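Local coordinates for hypothetical protein Atu1540 (Agrobacterium tumefaciens str. C58, PDB 2HWJ) that is of unknown function but is probably a ParB-like nuclease relative of the ParB/sulfiredoxin clan, perhaps with a role linked to nucleotides or nucleic acids, at residues I22-F26 against R27-L31; L73-K77 against E78-H82; A57-D61 against R62-I66. All blocks are in the same frame, centred on the assembly; numbering follows the deposited sequence.

Contact 1: residues I22-F26 against R27-L31; sequences IAVGF and REVEL
G25 and V29 meet where short strand 23-24 turns into helix 26-37, and G25 is the N-cap residue of that helix. Backbone bonds carry most of the contact. V29 N donates to G25 O at 3.1 Å, with an N-H...O angle of 169°. E28 N makes a weak second bond to G25 O. E30 N donates to F26 O at 2.8 Å. These bonds close the first turns of the helix. The helix start is also tied to strand 132-133, because F26 N is bonded to the carboxylate of D133.

The carboxylates of E28 and E30 find partners outside the two segments. E28 runs out extended to a salt bridge with R137, and E30 pairs with R33, just beyond the segment.

The apolar contacts are few. With CG1 anti to the backbone N (chi1 172°), CG2 of V29 lies anti to the carbonyl carbon and faces V24 and F26. It approaches the F26 ring obliquely, 4.5 Å from F26 CD2. The side chains of V24 and V29 are set roughly perpendicular to each other. V24 CG2 lies in plane at the edge of the F26 ring and meets V29 CG2 at 4.1 Å.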
loop_
_atom_site.group_PDB
_atom_site.type_symbol
_atom_site.label_atom_id
_atom_site.label_comp_id
_atom_site.label_asym_id
_atom_site.label_seq_id
_atom_site.Cartn_x
_atom_site.Cartn_y
_atom_site.Cartn_z
ATOM N N ILE A 22 3.534 -17.507 15.943
ATOM C CA ILE A 22 3.513 -18.710 16.736
ATOM C C ILE A 22 4.010 -19.880 15.932
ATOM O O ILE A 22 4.623 -20.780 16.489
ATOM C CB ILE A 22 2.105 -18.919 17.248
ATOM C CG1 ILE A 22 1.809 -17.807 18.234
ATOM C CG2 ILE A 22 2.003 -20.192 18.018
ATOM C CD1 ILE A 22 0.462 -17.690 18.602
ATOM N N ALA A 23 3.822 -19.848 14.604
ATOM C CA ALA A 23 4.063 -21.063 13.790
ATOM C C ALA A 23 4.817 -20.813 12.517
ATOM O O ALA A 23 4.861 -19.695 12.070
ATOM C CB ALA A 23 2.779 -21.860 13.543
ATOM N N VAL A 24 5.459 -21.861 11.997
ATOM C CA VAL A 24 6.071 -21.871 10.677
ATOM C C VAL A 24 5.918 -23.294 10.154
ATOM O O VAL A 24 5.500 -24.203 10.891
ATOM C CB VAL A 24 7.583 -21.582 10.733
ATOM C CG1 VAL A 24 7.881 -20.137 11.067
ATOM C CG2 VAL A 24 8.301 -22.542 11.778
ATOM N N GLY A 25 6.271 -23.510 8.893
ATOM C CA GLY A 25 6.132 -24.803 8.257
ATOM C C GLY A 25 7.502 -25.415 8.331
ATOM O O GLY A 25 8.439 -24.948 7.708
ATOM N N PHE A 26 7.633 -26.474 9.115
ATOM C CA PHE A 26 8.905 -27.051 9.373
ATOM C C PHE A 26 9.434 -27.609 8.114
ATOM O O PHE A 26 10.649 -27.658 7.963
ATOM C CB PHE A 26 8.751 -28.148 10.385
ATOM C CG PHE A 26 8.776 -27.662 11.779
ATOM C CD1 PHE A 26 8.949 -28.556 12.829
ATOM C CD2 PHE A 26 8.600 -26.285 12.055
ATOM C CE1 PHE A 26 8.955 -28.079 14.133
ATOM C CE2 PHE A 26 8.608 -25.790 13.357
ATOM C CZ PHE A 26 8.787 -26.653 14.395
ATOM N N ARG A 27 8.564 -28.043 7.196
ATOM C CA ARG A 27 9.091 -28.548 5.921
ATOM C C ARG A 27 9.927 -27.464 5.213
ATOM O O ARG A 27 10.971 -27.767 4.650
ATOM C CB ARG A 27 7.980 -29.063 4.989
ATOM C CG ARG A 27 8.245 -30.437 4.431
ATOM C CD ARG A 27 7.355 -30.802 3.251
ATOM N NE ARG A 27 7.743 -30.064 2.048
ATOM C CZ ARG A 27 8.142 -30.624 0.894
ATOM N NH1 ARG A 27 8.208 -31.962 0.786
ATOM N NH2 ARG A 27 8.473 -29.831 -0.148
ATOM N N GLU A 28 9.437 -26.206 5.231
ATOM C CA GLU A 28 10.099 -25.082 4.589
ATOM C C GLU A 28 11.422 -24.880 5.358
ATOM O O GLU A 28 12.509 -24.853 4.728
ATOM C CB GLU A 28 9.190 -23.832 4.607
ATOM C CG GLU A 28 9.609 -22.614 3.660
ATOM C CD GLU A 28 8.362 -21.690 3.133
ATOM O OE1 GLU A 28 7.314 -21.585 3.858
ATOM O OE2 GLU A 28 8.416 -21.043 2.033
ATOM N N VAL A 29 11.332 -24.808 6.713
ATOM C CA VAL A 29 12.529 -24.770 7.561
ATOM C C VAL A 29 13.572 -25.798 7.064
ATOM O O VAL A 29 14.656 -25.391 6.606
ATOM C CB VAL A 29 12.218 -25.007 9.040
ATOM C CG1 VAL A 29 13.494 -25.162 9.877
ATOM C CG2 VAL A 29 11.412 -23.897 9.549
ATOM N N GLU A 30 13.244 -27.095 7.099
ATOM C CA GLU A 30 14.173 -28.172 6.634
ATOM C C GLU A 30 14.774 -27.956 5.223
ATOM O O GLU A 30 15.999 -28.146 5.023
ATOM C CB GLU A 30 13.532 -29.562 6.738
ATOM C CG GLU A 30 13.173 -30.019 8.157
ATOM C CD GLU A 30 14.369 -30.052 9.119
ATOM O OE1 GLU A 30 14.320 -29.343 10.194
ATOM O OE2 GLU A 30 15.358 -30.779 8.808
ATOM N N LEU A 31 13.949 -27.548 4.250
ATOM C CA LEU A 31 14.509 -27.148 2.940
ATOM C C LEU A 31 15.559 -26.043 3.101
ATOM O O LEU A 31 16.703 -26.245 2.694
ATOM C CB LEU A 31 13.440 -26.781 1.912
ATOM C CG LEU A 31 12.595 -28.021 1.544
ATOM C CD1 LEU A 31 11.515 -27.636 0.535
ATOM C CD2 LEU A 31 13.428 -29.255 1.057
#

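Contact 2: residues L73-K77 against E78-H82; sequences LALSK and EGVEH
L75 and V80 meet at the C-terminal end of helix 69-77, where the chain leaves the helix in a Schellman motif. Backbone bonds define it. V80 N reaches back to L75 O at 3.0 Å, with an N-H...O angle of 161°. G79 N donates to S76 O at 2.9 Å. E78 N bonds to A74 O at 2.9 Å, the last helical bond here, and weakly to L75 O. L75 O therefore receives one good bond and one weak one. G79 has a positive phi of 83°, which suits glycine.

The apolar part is a single close pair. L75 CB lies 4.0 Å from V80 CB, across the turn. V80 CB also sits 3.4 Å from L75 O, so the valine lies against the carbonyl that its own N-H holds. W36 of helix 26-37 packs on V80.

Charge is settled outside the turn. E78 bends at chi2 (-48°), and its CB and CG pass close to A74 O. Its OE1 forms salt bridges with both R33 and R37 of helix 26-37. The two arginines would probably favour a charged carboxylate.

The backbone then runs on into strand 82-90. This is a Schellman motif with glycine at C' and the usual hydrophobic contact between the residue after it and the last turn, joining helix 69-77 to strand 82-90.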
loop_
_atom_site.group_PDB
_atom_site.type_symbol
_atom_site.label_atom_id
_atom_site.label_comp_id
_atom_site.label_asym_id
_atom_site.label_seq_id
_atom_site.Cartn_x
_atom_site.Cartn_y
_atom_site.Cartn_z
ATOM N N LEU A 73 14.726 -19.804 12.066
ATOM C CA LEU A 73 14.754 -21.114 12.713
ATOM C C LEU A 73 15.738 -22.046 11.978
ATOM O O LEU A 73 16.475 -22.820 12.612
ATOM C CB LEU A 73 13.371 -21.683 12.783
ATOM C CG LEU A 73 13.048 -23.009 13.478
ATOM C CD1 LEU A 73 13.494 -23.008 14.946
ATOM C CD2 LEU A 73 11.561 -23.334 13.345
ATOM N N ALA A 74 15.767 -21.954 10.647
ATOM C CA ALA A 74 16.656 -22.840 9.903
ATOM C C ALA A 74 18.076 -22.614 10.440
ATOM O O ALA A 74 18.817 -23.588 10.746
ATOM C CB ALA A 74 16.613 -22.568 8.416
ATOM N N LEU A 75 18.451 -21.334 10.577
ATOM C CA LEU A 75 19.850 -21.008 10.883
ATOM C C LEU A 75 20.101 -21.429 12.332
ATOM O O LEU A 75 21.141 -21.992 12.682
ATOM C CB LEU A 75 20.116 -19.519 10.702
ATOM C CG LEU A 75 20.706 -18.797 9.486
ATOM C CD1 LEU A 75 20.740 -19.538 8.255
ATOM C CD2 LEU A 75 19.985 -17.493 9.241
ATOM N N SER A 76 19.100 -21.226 13.158
ATOM C CA SER A 76 19.246 -21.596 14.534
ATOM C C SER A 76 19.462 -23.104 14.696
ATOM O O SER A 76 20.437 -23.540 15.344
ATOM C CB SER A 76 18.025 -21.198 15.276
ATOM O OG SER A 76 18.228 -21.766 16.521
ATOM N N LYS A 77 18.585 -23.896 14.067
ATOM C CA LYS A 77 18.811 -25.320 14.000
ATOM C C LYS A 77 20.173 -25.704 13.367
ATOM O O LYS A 77 20.721 -26.757 13.698
ATOM C CB LYS A 77 17.659 -26.040 13.322
ATOM C CG LYS A 77 16.373 -25.978 14.095
ATOM C CD LYS A 77 15.345 -26.995 13.474
ATOM C CE LYS A 77 13.985 -27.111 14.214
ATOM N NZ LYS A 77 13.219 -28.315 13.715
ATOM N N GLU A 78 20.760 -24.871 12.505
ATOM C CA GLU A 78 22.083 -25.254 11.954
ATOM C C GLU A 78 23.236 -24.909 12.862
ATOM O O GLU A 78 24.383 -25.076 12.481
ATOM C CB GLU A 78 22.339 -24.622 10.580
ATOM C CG GLU A 78 21.785 -25.404 9.415
ATOM C CD GLU A 78 22.135 -26.925 9.454
ATOM O OE1 GLU A 78 21.168 -27.746 9.520
ATOM O OE2 GLU A 78 23.354 -27.295 9.405
ATOM N N GLY A 79 22.932 -24.400 14.053
ATOM C CA GLY A 79 23.976 -23.983 14.995
ATOM C C GLY A 79 24.525 -22.566 14.743
ATOM O O GLY A 79 25.546 -22.197 15.298
ATOM N N VAL A 80 23.861 -21.752 13.927
ATOM C CA VAL A 80 24.387 -20.463 13.652
ATOM C C VAL A 80 23.987 -19.597 14.832
ATOM O O VAL A 80 22.841 -19.629 15.184
ATOM C CB VAL A 80 23.767 -19.887 12.400
ATOM C CG1 VAL A 80 24.211 -18.471 12.267
ATOM C CG2 VAL A 80 24.192 -20.658 11.196
ATOM N N GLU A 81 24.917 -18.848 15.431
ATOM C CA GLU A 81 24.652 -18.008 16.630
ATOM C C GLU A 81 24.100 -16.618 16.390
ATOM O O GLU A 81 23.231 -16.172 17.103
ATOM C CB GLU A 81 25.923 -17.828 17.458
ATOM C CG GLU A 81 27.218 -18.299 16.723
ATOM C CD GLU A 81 28.398 -18.529 17.717
ATOM O OE1 GLU A 81 28.434 -17.797 18.761
ATOM O OE2 GLU A 81 29.235 -19.443 17.465
ATOM N N HIS A 82 24.639 -15.924 15.409
ATOM C CA HIS A 82 24.276 -14.573 15.178
ATOM C C HIS A 82 23.630 -14.313 13.785
ATOM O O HIS A 82 23.841 -15.061 12.830
ATOM C CB HIS A 82 25.539 -13.733 15.316
ATOM C CG HIS A 82 26.099 -13.647 16.715
ATOM N ND1 HIS A 82 27.177 -14.411 17.142
ATOM C CD2 HIS A 82 25.760 -12.852 17.764
ATOM C CE1 HIS A 82 27.477 -14.090 18.387
ATOM N NE2 HIS A 82 26.636 -13.142 18.787
#

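Contact 3: residues A57-D61 against R62-I66; sequences AGPKD and RAYLI
G58 and R62 are joined by backbone bonds across the turn between strands 52-57 and 63-65. G58 N donates to R62 O at 2.7 Å, with an N-H...O angle of 167°. R62 N donates to P59 O at 3.1 Å and is almost straight at the hydrogen (172°), but it comes in from above the carbonyl plane. This second bond closes a type II' turn from P59 to R62. K60 takes the positive phi (55°) that the first corner of such a turn requires.

Neighbouring backbone groups are bonded to other parts of the fold. A57 and A63 face each other as an antiparallel non-hydrogen-bonded pair, with CA atoms 4.8 Å apart, so their polar groups turn outward. A57 bonds to A89 and F91, A63 bonds to R18 in a loop, and L65 O takes a bond from the hydroxyl of T20. Y64 returns to V56, which continues the pairing of the two hairpin strands.

The side chains add an apolar patch. Y64 has CG anti to its carbonyl carbon (chi1 -69°), which carries the ring back along the strand to the turn. G58 CA meets Y64 CE1 at 3.8 Å, and P59 CD lies 4.0 Å from Y64 CE1. Both approach the ring obliquely, and proline and tyrosine cross at about a right angle. F99 and M103 of helix 96-105 also pack on Y64.

The pattern is that of a beta hairpin with a type II' turn, at an outermost strand, within this chain, of the mixed four-stranded sheet.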
loop_
_atom_site.group_PDB
_atom_site.type_symbol
_atom_site.label_atom_id
_atom_site.label_comp_id
_atom_site.label_asym_id
_atom_site.label_seq_id
_atom_site.Cartn_x
_atom_site.Cartn_y
_atom_site.Cartn_z
ATOM N N ALA A 57 12.582 -2.328 17.374
ATOM C CA ALA A 57 13.105 -2.313 18.730
ATOM C C ALA A 57 11.884 -2.240 19.642
ATOM O O ALA A 57 11.055 -1.373 19.463
ATOM C CB ALA A 57 14.093 -1.143 18.962
ATOM N N GLY A 58 11.771 -3.180 20.594
ATOM C CA GLY A 58 10.681 -3.199 21.535
ATOM C C GLY A 58 11.135 -2.766 22.874
ATOM O O GLY A 58 12.214 -2.269 23.035
ATOM N N PRO A 59 10.308 -3.013 23.864
ATOM C CA PRO A 59 10.459 -2.640 25.252
ATOM C C PRO A 59 11.702 -3.263 25.834
ATOM O O PRO A 59 12.127 -4.305 25.353
ATOM C CB PRO A 59 9.276 -3.275 25.908
ATOM C CG PRO A 59 8.335 -3.452 24.840
ATOM C CD PRO A 59 9.107 -3.812 23.629
ATOM N N LYS A 60 12.289 -2.625 26.862
ATOM C CA LYS A 60 13.593 -3.057 27.407
ATOM C C LYS A 60 14.472 -3.054 26.231
ATOM O O LYS A 60 14.220 -2.304 25.271
ATOM C CB LYS A 60 13.495 -4.460 27.969
ATOM C CG LYS A 60 12.424 -4.509 29.043
ATOM C CD LYS A 60 12.734 -3.445 30.117
ATOM C CE LYS A 60 11.447 -2.934 30.806
ATOM N NZ LYS A 60 10.859 -3.886 31.873
ATOM N N ASP A 61 15.492 -3.857 26.147
ATOM C CA ASP A 61 16.100 -3.549 24.854
ATOM C C ASP A 61 15.781 -4.418 23.616
ATOM O O ASP A 61 16.417 -4.361 22.577
ATOM C CB ASP A 61 17.493 -2.962 25.006
ATOM C CG ASP A 61 17.417 -1.476 25.281
ATOM O OD1 ASP A 61 18.016 -1.067 26.316
ATOM O OD2 ASP A 61 16.672 -0.748 24.499
ATOM N N ARG A 62 14.682 -5.125 23.709
ATOM C CA ARG A 62 14.580 -6.312 22.990
ATOM C C ARG A 62 14.320 -6.020 21.505
ATOM O O ARG A 62 13.702 -5.031 21.130
ATOM C CB ARG A 62 13.581 -7.226 23.733
ATOM C CG ARG A 62 14.054 -7.698 25.169
ATOM C CD ARG A 62 15.431 -8.390 25.033
ATOM N NE ARG A 62 15.596 -9.619 25.810
ATOM C CZ ARG A 62 15.390 -10.889 25.387
ATOM N NH1 ARG A 62 14.978 -11.206 24.162
ATOM N NH2 ARG A 62 15.606 -11.884 26.247
ATOM N N ALA A 63 14.876 -6.845 20.646
ATOM C CA ALA A 63 14.616 -6.803 19.216
ATOM C C ALA A 63 13.567 -7.847 18.792
ATOM O O ALA A 63 13.747 -9.054 19.084
ATOM C CB ALA A 63 15.880 -7.070 18.503
ATOM N N TYR A 64 12.525 -7.407 18.074
ATOM C CA TYR A 64 11.476 -8.333 17.553
ATOM C C TYR A 64 11.617 -8.603 16.091
ATOM O O TYR A 64 11.658 -7.652 15.324
ATOM C CB TYR A 64 10.059 -7.748 17.814
ATOM C CG TYR A 64 9.793 -7.778 19.270
ATOM C CD1 TYR A 64 10.518 -6.909 20.128
ATOM C CD2 TYR A 64 8.968 -8.784 19.835
ATOM C CE1 TYR A 64 10.366 -6.973 21.535
ATOM C CE2 TYR A 64 8.786 -8.849 21.221
ATOM C CZ TYR A 64 9.493 -7.920 22.050
ATOM O OH TYR A 64 9.377 -7.934 23.391
ATOM N N LEU A 65 11.702 -9.856 15.708
ATOM C CA LEU A 65 11.942 -10.302 14.312
ATOM C C LEU A 65 10.667 -10.079 13.550
ATOM O O LEU A 65 9.602 -10.486 14.003
ATOM C CB LEU A 65 12.177 -11.820 14.292
ATOM C CG LEU A 65 12.363 -12.414 12.910
ATOM C CD1 LEU A 65 13.559 -11.773 12.161
ATOM C CD2 LEU A 65 12.516 -13.937 12.944
ATOM N N ILE A 66 10.759 -9.489 12.369
ATOM C CA ILE A 66 9.540 -9.050 11.645
ATOM C C ILE A 66 9.277 -9.902 10.404
ATOM O O ILE A 66 8.159 -10.026 9.904
ATOM C CB ILE A 66 9.655 -7.519 11.330
ATOM C CG1 ILE A 66 9.114 -6.798 12.513
ATOM C CG2 ILE A 66 8.865 -7.075 10.157
ATOM C CD1 ILE A 66 8.144 -7.666 13.153
#

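How the contacts relate
Contacts 1 and 2 touch each other, with centres 13 Å apart. L73 of helix 69-77 is the main bridge. L73 CD2 lies 3.7 Å from V24 CG2 and 3.8 Å from F26 CE2. K77 adds a cation-pi contact with the F26 ring, and its NZ lies a long 3.8 Å from E30 OE1, a weak approach at most. The N-terminal end of one helix thus packs beside the C-terminal end of another. Contact 3 stands apart. Its nearest atoms are about 6 Å from contact 2 and about 8 Å from contact 1. Its strand 63-65 is followed in the chain by helix 69-77, which contact 2 ends. No ligand or active site is identified near these three contacts.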